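PDB 2P67: LAO/AO transport system kinase from Escherichia coli, which belongs to the MeaB-type GTPases of the P-loop NTPase superfamily and is built round a parallel, helix-flanked beta-sheet. Local coordinates for residues 52-65 and 145-158. Numbering follows the deposited sequence.
Sequences YCGNTLRLGVTGTP and EAAGYDVVIVETVG
Leu59, Val61, Val151 and Ile153 show how two parallel strands interlock their side chains on one face of a sheet. CG1 of Val151, thrown forward along the strand, lies beside CD1 of Leu59, 3.7 Å away, and CG2 of Ile153 likewise reaches forward to CG2 of Val61, so each bump sits against the flank of its neighbour. The other face has a hollow at Gly60, beside whose bare CA lies CG1 of Val154 in one of its two conformers. Backbone bonds in parallel register, such as Leu59 N to Val152 O at 2.8 Å, run from the Leu57 N to Asp150 O bond to the Gly158 N to Gly63 O bond.

Before the strands, Glu145, in the last turn of helix 133-146, fills the bend of 52-56. Its CG is anti to the carbonyl carbon (chi1 -72°) and the chain runs extended past Thr56, delivering the carboxylate to two donors. Gly54 N reaches OE1 of Glu145 from above the carboxylate plane, and Arg58 NH1 forms a salt bridge to OE2 of Glu145 at 2.8 Å. The carboxylate meets the guanidinium edge, the two planes turned 70° apart.

At the far end, Gly63 begins a probable Walker A P-loop, and OE2 of Glu155 forms a salt bridge with NZ of its Lys69. With strand 172-177 beyond 57-63, the pair forms the centre of the parallel sheet of a P-loop NTPase fold.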
ATOM      1  N   TYR A  52     -27.619  10.726  14.122  1.00 25.45           N
ATOM      2  CA  TYR A  52     -27.083  11.557  15.213  1.00 26.80           C
ATOM      3  C   TYR A  52     -25.549  11.595  15.221  1.00 27.39           C
ATOM      4  O   TYR A  52     -24.922  12.318  16.012  1.00 26.68           O
ATOM      5  CB  TYR A  52     -27.628  11.058  16.564  1.00 28.06           C
ATOM      6  CG  TYR A  52     -29.121  10.782  16.533  1.00 30.16           C
ATOM      7  CD1 TYR A  52     -30.050  11.825  16.447  1.00 33.28           C
ATOM      8  CD2 TYR A  52     -29.603   9.478  16.551  1.00 32.62           C
ATOM      9  CE1 TYR A  52     -31.440  11.558  16.402  1.00 34.12           C
ATOM     10  CE2 TYR A  52     -30.975   9.208  16.499  1.00 35.00           C
ATOM     11  CZ  TYR A  52     -31.879  10.248  16.422  1.00 34.61           C
ATOM     12  OH  TYR A  52     -33.232   9.965  16.382  1.00 37.20           O
ATOM     13  N   CYS A  53     -24.933  10.836  14.322  1.00 27.22           N
ATOM     14  CA  CYS A  53     -23.467  10.816  14.238  1.00 27.72           C
ATOM     15  C   CYS A  53     -22.895  11.888  13.279  1.00 28.55           C
ATOM     16  O   CYS A  53     -23.658  12.563  12.560  1.00 29.31           O
ATOM     17  CB  CYS A  53     -23.013   9.397  13.885  1.00 27.10           C
ATOM     18  SG  CYS A  53     -23.560   8.211  15.135  1.00 28.38           S
ATOM     19  N   GLY A  54     -21.570  12.071  13.263  1.00 28.50           N
ATOM     20  CA  GLY A  54     -20.925  12.873  12.217  1.00 29.62           C
ATOM     21  C   GLY A  54     -20.569  14.332  12.504  1.00 30.23           C
ATOM     22  O   GLY A  54     -20.105  15.059  11.606  1.00 32.10           O
ATOM     23  N   ASN A  55     -20.777  14.766  13.737  1.00 29.56           N
ATOM     24  CA  ASN A  55     -20.434  16.123  14.158  1.00 28.99           C
ATOM     25  C   ASN A  55     -19.447  16.116  15.319  1.00 27.88           C
ATOM     26  O   ASN A  55     -19.564  16.887  16.284  1.00 28.02           O
ATOM     27  CB  ASN A  55     -21.701  16.908  14.509  1.00 29.52           C
ATOM     28  CG  ASN A  55     -22.295  17.620  13.289  1.00 31.56           C
ATOM     29  OD1 ASN A  55     -21.703  18.566  12.742  1.00 35.13           O
ATOM     30  ND2 ASN A  55     -23.446  17.154  12.849  1.00 33.10           N
ATOM     31  N   THR A  56     -18.465  15.235  15.202  1.00 25.99           N
ATOM     32  CA  THR A  56     -17.470  15.011  16.242  1.00 24.61           C
ATOM     33  C   THR A  56     -16.092  15.009  15.563  1.00 23.37           C
ATOM     34  O   THR A  56     -15.913  14.386  14.518  1.00 22.91           O
ATOM     35  CB  THR A  56     -17.734  13.662  16.932  1.00 25.34           C
ATOM     36  OG1 THR A  56     -19.028  13.695  17.552  1.00 26.10           O
ATOM     37  CG2 THR A  56     -16.659  13.353  17.990  1.00 23.60           C
ATOM     38  N   LEU A  57     -15.135  15.729  16.146  1.00 21.89           N
ATOM     39  CA  LEU A  57     -13.754  15.648  15.678  1.00 21.45           C
ATOM     40  C   LEU A  57     -13.171  14.290  16.098  1.00 20.16           C
ATOM     41  O   LEU A  57     -13.097  13.988  17.295  1.00 19.97           O
ATOM     42  CB  LEU A  57     -12.928  16.801  16.255  1.00 21.53           C
ATOM     43  CG  LEU A  57     -11.424  16.838  15.930  1.00 21.59           C
ATOM     44  CD1 LEU A  57     -11.149  16.896  14.425  1.00 21.75           C
ATOM     45  CD2 LEU A  57     -10.743  17.968  16.683  1.00 22.05           C
ATOM     46  N   ARG A  58     -12.775  13.492  15.111  1.00 19.18           N
ATOM     47  CA  ARG A  58     -12.248  12.139  15.351  1.00 18.44           C
ATOM     48  C   ARG A  58     -10.731  12.193  15.230  1.00 19.10           C
ATOM     49  O   ARG A  58     -10.196  12.513  14.160  1.00 18.28           O
ATOM     50  CB  ARG A  58     -12.820  11.169  14.321  1.00 18.64           C
ATOM     51  CG  ARG A  58     -14.364  11.056  14.350  1.00 18.73           C
ATOM     52  CD  ARG A  58     -14.886  10.530  13.003  1.00 21.11           C
ATOM     53  NE  ARG A  58     -14.451   9.163  12.686  1.00 20.79           N
ATOM     54  CZ  ARG A  58     -15.171   8.057  12.907  1.00 22.53           C
ATOM     55  NH1 ARG A  58     -16.368   8.114  13.517  1.00 21.67           N
ATOM     56  NH2 ARG A  58     -14.678   6.872  12.549  1.00 21.59           N
ATOM     57  N   LEU A  59     -10.048  11.916  16.331  1.00 18.66           N
ATOM     58  CA  LEU A  59      -8.587  11.928  16.334  1.00 18.44           C
ATOM     59  C   LEU A  59      -8.009  10.536  16.526  1.00 19.10           C
ATOM     60  O   LEU A  59      -8.538   9.745  17.326  1.00 18.81           O
ATOM     61  CB  LEU A  59      -8.067  12.836  17.462  1.00 18.39           C
ATOM     62  CG  LEU A  59      -8.543  14.291  17.456  1.00 18.15           C
ATOM     63  CD1 LEU A  59      -7.970  15.034  18.675  1.00 20.82           C
ATOM     64  CD2 LEU A  59      -8.155  15.003  16.163  1.00 18.81           C
ATOM     65  N   GLY A  60      -6.907  10.244  15.832  1.00 18.62           N
ATOM     66  CA  GLY A  60      -6.168   9.023  16.093  1.00 19.47           C
ATOM     67  C   GLY A  60      -4.837   9.386  16.702  1.00 19.78           C
ATOM     68  O   GLY A  60      -4.155  10.334  16.245  1.00 18.91           O
ATOM     69  N   VAL A  61      -4.454   8.629  17.725  1.00 20.63           N
ATOM     70  CA  VAL A  61      -3.186   8.860  18.400  1.00 21.57           C
ATOM     71  C   VAL A  61      -2.458   7.511  18.554  1.00 22.63           C
ATOM     72  O   VAL A  61      -2.978   6.597  19.189  1.00 22.52           O
ATOM     73  CB  VAL A  61      -3.359   9.557  19.799  1.00 21.78           C
ATOM     74  CG1 VAL A  61      -2.024   9.645  20.516  1.00 22.99           C
ATOM     75  CG2 VAL A  61      -4.024  10.965  19.688  1.00 21.50           C
ATOM     76  N   THR A  62      -1.274   7.383  17.967  1.00 22.66           N
ATOM     77  CA  THR A  62      -0.430   6.220  18.252  1.00 24.09           C
ATOM     78  C   THR A  62       0.821   6.649  19.020  1.00 25.37           C
ATOM     79  O   THR A  62       1.276   7.779  18.910  1.00 24.86           O
ATOM     80  CB  THR A  62      -0.047   5.407  16.979  1.00 24.51           C
ATOM     81  OG1 THR A  62       0.727   6.219  16.062  1.00 24.13           O
ATOM     82  CG2 THR A  62      -1.280   4.887  16.288  1.00 25.32           C
ATOM     83  N   GLY A  63       1.362   5.749  19.831  1.00 26.93           N
ATOM     84  CA  GLY A  63       2.640   6.030  20.468  1.00 29.64           C
ATOM     85  C   GLY A  63       3.500   4.792  20.403  1.00 31.22           C
ATOM     86  O   GLY A  63       3.003   3.686  20.610  1.00 31.00           O
ATOM     87  N   THR A  64       4.781   4.973  20.089  1.00 33.13           N
ATOM     88  CA  THR A  64       5.737   3.870  20.161  1.00 34.81           C
ATOM     89  C   THR A  64       6.027   3.561  21.636  1.00 36.14           C
ATOM     90  O   THR A  64       5.805   4.415  22.506  1.00 36.35           O
ATOM     91  CB  THR A  64       7.050   4.196  19.401  1.00 34.84           C
ATOM     92  OG1 THR A  64       7.602   5.422  19.897  1.00 35.78           O
ATOM     93  CG2 THR A  64       6.789   4.330  17.904  1.00 34.84           C
ATOM     94  N   PRO A  65       6.487   2.331  21.937  1.00 37.26           N
ATOM     95  CA  PRO A  65       6.920   2.057  23.314  1.00 38.12           C
ATOM     96  C   PRO A  65       7.949   3.089  23.796  1.00 38.72           C
ATOM     97  O   PRO A  65       8.952   3.347  23.107  1.00 39.32           O
ATOM     98  CB  PRO A  65       7.538   0.658  23.212  1.00 38.48           C
ATOM     99  CG  PRO A  65       6.816   0.024  22.041  1.00 38.01           C
ATOM    100  CD  PRO A  65       6.617   1.150  21.065  1.00 37.37           C
ATOM    101  N   GLU A 145     -20.266   9.574  19.299  1.00 20.36           N
ATOM    102  CA  GLU A 145     -20.771  10.655  18.447  1.00 20.95           C
ATOM    103  C   GLU A 145     -22.231  10.926  18.767  1.00 21.63           C
ATOM    104  O   GLU A 145     -22.636  12.089  18.962  1.00 22.14           O
ATOM    105  CB  GLU A 145     -20.598  10.299  16.978  1.00 20.91           C
ATOM    106  CG  GLU A 145     -19.091  10.369  16.557  1.00 21.40           C
ATOM    107  CD  GLU A 145     -18.853  10.172  15.076  1.00 22.63           C
ATOM    108  OE1 GLU A 145     -19.795   9.821  14.345  1.00 24.78           O
ATOM    109  OE2 GLU A 145     -17.693  10.356  14.640  1.00 22.56           O
ATOM    110  N   ALA A 146     -23.013   9.856  18.821  1.00 21.65           N
ATOM    111  CA  ALA A 146     -24.441   9.984  19.129  1.00 22.24           C
ATOM    112  C   ALA A 146     -24.648  10.553  20.541  1.00 22.76           C
ATOM    113  O   ALA A 146     -25.601  11.316  20.774  1.00 22.68           O
ATOM    114  CB  ALA A 146     -25.149   8.640  18.938  1.00 21.46           C
ATOM    115  N   ALA A 147     -23.728  10.236  21.459  1.00 22.13           N
ATOM    116  CA  ALA A 147     -23.751  10.737  22.843  1.00 23.23           C
ATOM    117  C   ALA A 147     -23.339  12.219  23.009  1.00 23.93           C
ATOM    118  O   ALA A 147     -23.387  12.771  24.121  1.00 25.21           O
ATOM    119  CB  ALA A 147     -22.865   9.857  23.722  1.00 22.56           C
ATOM    120  N   GLY A 148     -22.898  12.842  21.922  1.00 24.12           N
ATOM    121  CA  GLY A 148     -22.635  14.271  21.906  1.00 24.23           C
ATOM    122  C   GLY A 148     -21.223  14.668  22.279  1.00 23.98           C
ATOM    123  O   GLY A 148     -20.978  15.833  22.599  1.00 23.94           O
ATOM    124  N   TYR A 149     -20.285  13.712  22.273  1.00 22.96           N
ATOM    125  CA  TYR A 149     -18.885  14.051  22.499  1.00 22.82           C
ATOM    126  C   TYR A 149     -18.361  14.996  21.405  1.00 22.77           C
ATOM    127  O   TYR A 149     -18.705  14.854  20.246  1.00 22.95           O
ATOM    128  CB  TYR A 149     -18.018  12.773  22.690  1.00 22.85           C
ATOM    129  CG  TYR A 149     -18.311  12.219  24.054  1.00 22.89           C
ATOM    130  CD1 TYR A 149     -17.548  12.610  25.149  1.00 24.04           C
ATOM    131  CD2 TYR A 149     -19.410  11.393  24.272  1.00 24.55           C
ATOM    132  CE1 TYR A 149     -17.836  12.174  26.422  1.00 24.95           C
ATOM    133  CE2 TYR A 149     -19.724  10.952  25.566  1.00 25.49           C
ATOM    134  CZ  TYR A 149     -18.919  11.348  26.628  1.00 26.03           C
ATOM    135  OH  TYR A 149     -19.187  10.961  27.918  1.00 25.02           O
ATOM    136  N   ASP A 150     -17.545  15.967  21.804  1.00 22.44           N
ATOM    137  CA  ASP A 150     -16.975  16.940  20.894  1.00 22.15           C
ATOM    138  C   ASP A 150     -15.776  16.374  20.144  1.00 21.90           C
ATOM    139  O   ASP A 150     -15.573  16.664  18.947  1.00 20.97           O
ATOM    140  CB  ASP A 150     -16.547  18.170  21.669  1.00 22.45           C
ATOM    141  CG  ASP A 150     -17.734  18.922  22.256  1.00 24.49           C
ATOM    142  OD1 ASP A 150     -18.539  19.469  21.479  1.00 26.14           O
ATOM    143  OD2 ASP A 150     -17.873  18.921  23.480  1.00 26.32           O
ATOM    144  N   VAL A 151     -14.999  15.564  20.863  1.00 20.71           N
ATOM    145  CA  VAL A 151     -13.779  14.959  20.329  1.00 20.85           C
ATOM    146  C   VAL A 151     -13.772  13.503  20.773  1.00 20.23           C
ATOM    147  O   VAL A 151     -14.002  13.216  21.957  1.00 21.16           O
ATOM    148  CB  VAL A 151     -12.517  15.634  20.913  1.00 20.71           C
ATOM    149  CG1 VAL A 151     -11.222  14.960  20.376  1.00 20.57           C
ATOM    150  CG2 VAL A 151     -12.509  17.137  20.593  1.00 20.74           C
ATOM    151  N   VAL A 152     -13.554  12.601  19.827  1.00 19.92           N
ATOM    152  CA  VAL A 152     -13.304  11.190  20.136  0.50 19.70           C
ATOM    153  C   VAL A 152     -11.897  10.837  19.692  1.00 19.55           C
ATOM    154  O   VAL A 152     -11.537  11.072  18.530  1.00 20.19           O
ATOM    155  CB  VAL A 152     -14.268  10.222  19.401  0.50 19.63           C
ATOM    156  CG1 VAL A 152     -14.096   8.793  19.945  0.50 18.20           C
ATOM    157  CG2 VAL A 152     -15.706  10.678  19.549  0.50 21.47           C
ATOM    158  N   ILE A 153     -11.123  10.262  20.610  1.00 19.62           N
ATOM    159  CA  ILE A 153      -9.737   9.876  20.349  1.00 19.51           C
ATOM    160  C   ILE A 153      -9.627   8.369  20.361  1.00 19.78           C
ATOM    161  O   ILE A 153      -9.967   7.729  21.369  1.00 20.25           O
ATOM    162  CB  ILE A 153      -8.791  10.443  21.424  1.00 19.93           C
ATOM    163  CG1 ILE A 153      -8.904  11.974  21.484  1.00 20.73           C
ATOM    164  CG2 ILE A 153      -7.330  10.027  21.141  1.00 20.08           C
ATOM    165  CD1 ILE A 153      -8.076  12.602  22.594  1.00 20.49           C
ATOM    166  N   VAL A 154      -9.176   7.796  19.247  1.00 19.25           N
ATOM    167  CA  VAL A 154      -8.878   6.380  19.226  0.50 19.45           C
ATOM    168  C   VAL A 154      -7.362   6.240  19.354  1.00 20.07           C
ATOM    169  O   VAL A 154      -6.590   6.893  18.631  1.00 19.27           O
ATOM    170  CB  VAL A 154      -9.499   5.650  17.988  0.50 19.45           C
ATOM    171  CG1 VAL A 154      -8.917   6.154  16.649  0.50 18.16           C
ATOM    172  CG2 VAL A 154      -9.365   4.129  18.126  0.50 19.09           C
ATOM    173  N   GLU A 155      -6.922   5.427  20.301  1.00 20.67           N
ATOM    174  CA  GLU A 155      -5.484   5.360  20.525  1.00 22.37           C
ATOM    175  C   GLU A 155      -4.970   3.936  20.634  1.00 23.29           C
ATOM    176  O   GLU A 155      -5.668   3.059  21.112  1.00 22.12           O
ATOM    177  CB  GLU A 155      -5.076   6.215  21.729  1.00 23.44           C
ATOM    178  CG  GLU A 155      -5.685   5.777  23.045  1.00 24.62           C
ATOM    179  CD  GLU A 155      -4.770   4.867  23.824  1.00 29.67           C
ATOM    180  OE1 GLU A 155      -5.083   4.595  24.996  1.00 33.68           O
ATOM    181  OE2 GLU A 155      -3.729   4.435  23.288  1.00 29.46           O
ATOM    182  N   THR A 156      -3.754   3.709  20.147  1.00 24.27           N
ATOM    183  CA  THR A 156      -3.135   2.404  20.295  1.00 25.95           C
ATOM    184  C   THR A 156      -1.624   2.554  20.141  1.00 26.86           C
ATOM    185  O   THR A 156      -1.132   3.626  19.812  1.00 24.42           O
ATOM    186  CB  THR A 156      -3.732   1.345  19.317  1.00 26.24           C
ATOM    187  OG1 THR A 156      -3.382   0.011  19.743  1.00 28.38           O
ATOM    188  CG2 THR A 156      -3.280   1.585  17.867  1.00 27.61           C
ATOM    189  N   VAL A 157      -0.912   1.462  20.400  1.00 27.98           N
ATOM    190  CA  VAL A 157       0.534   1.434  20.237  1.00 29.54           C
ATOM    191  C   VAL A 157       0.870   1.479  18.754  1.00 30.22           C
ATOM    192  O   VAL A 157       0.202   0.846  17.932  1.00 30.18           O
ATOM    193  CB  VAL A 157       1.154   0.172  20.888  1.00 29.46           C
ATOM    194  CG1 VAL A 157       2.661   0.166  20.717  1.00 30.42           C
ATOM    195  CG2 VAL A 157       0.822   0.131  22.367  1.00 31.42           C
ATOM    196  N   GLY A 158       1.898   2.255  18.421  1.00 31.56           N
ATOM    197  CA  GLY A 158       2.411   2.314  17.073  1.00 33.12           C
ATOM    198  C   GLY A 158       3.418   1.200  16.949  1.00 34.85           C
ATOM    199  O   GLY A 158       4.513   1.262  17.543  1.00 34.90           O
TER
HETATM  200  O   HOH W   1     -20.319  15.743  18.562  1.00 47.61           O
HETATM  201  O   HOH W   2     -17.723  12.780  13.176  1.00 24.73           O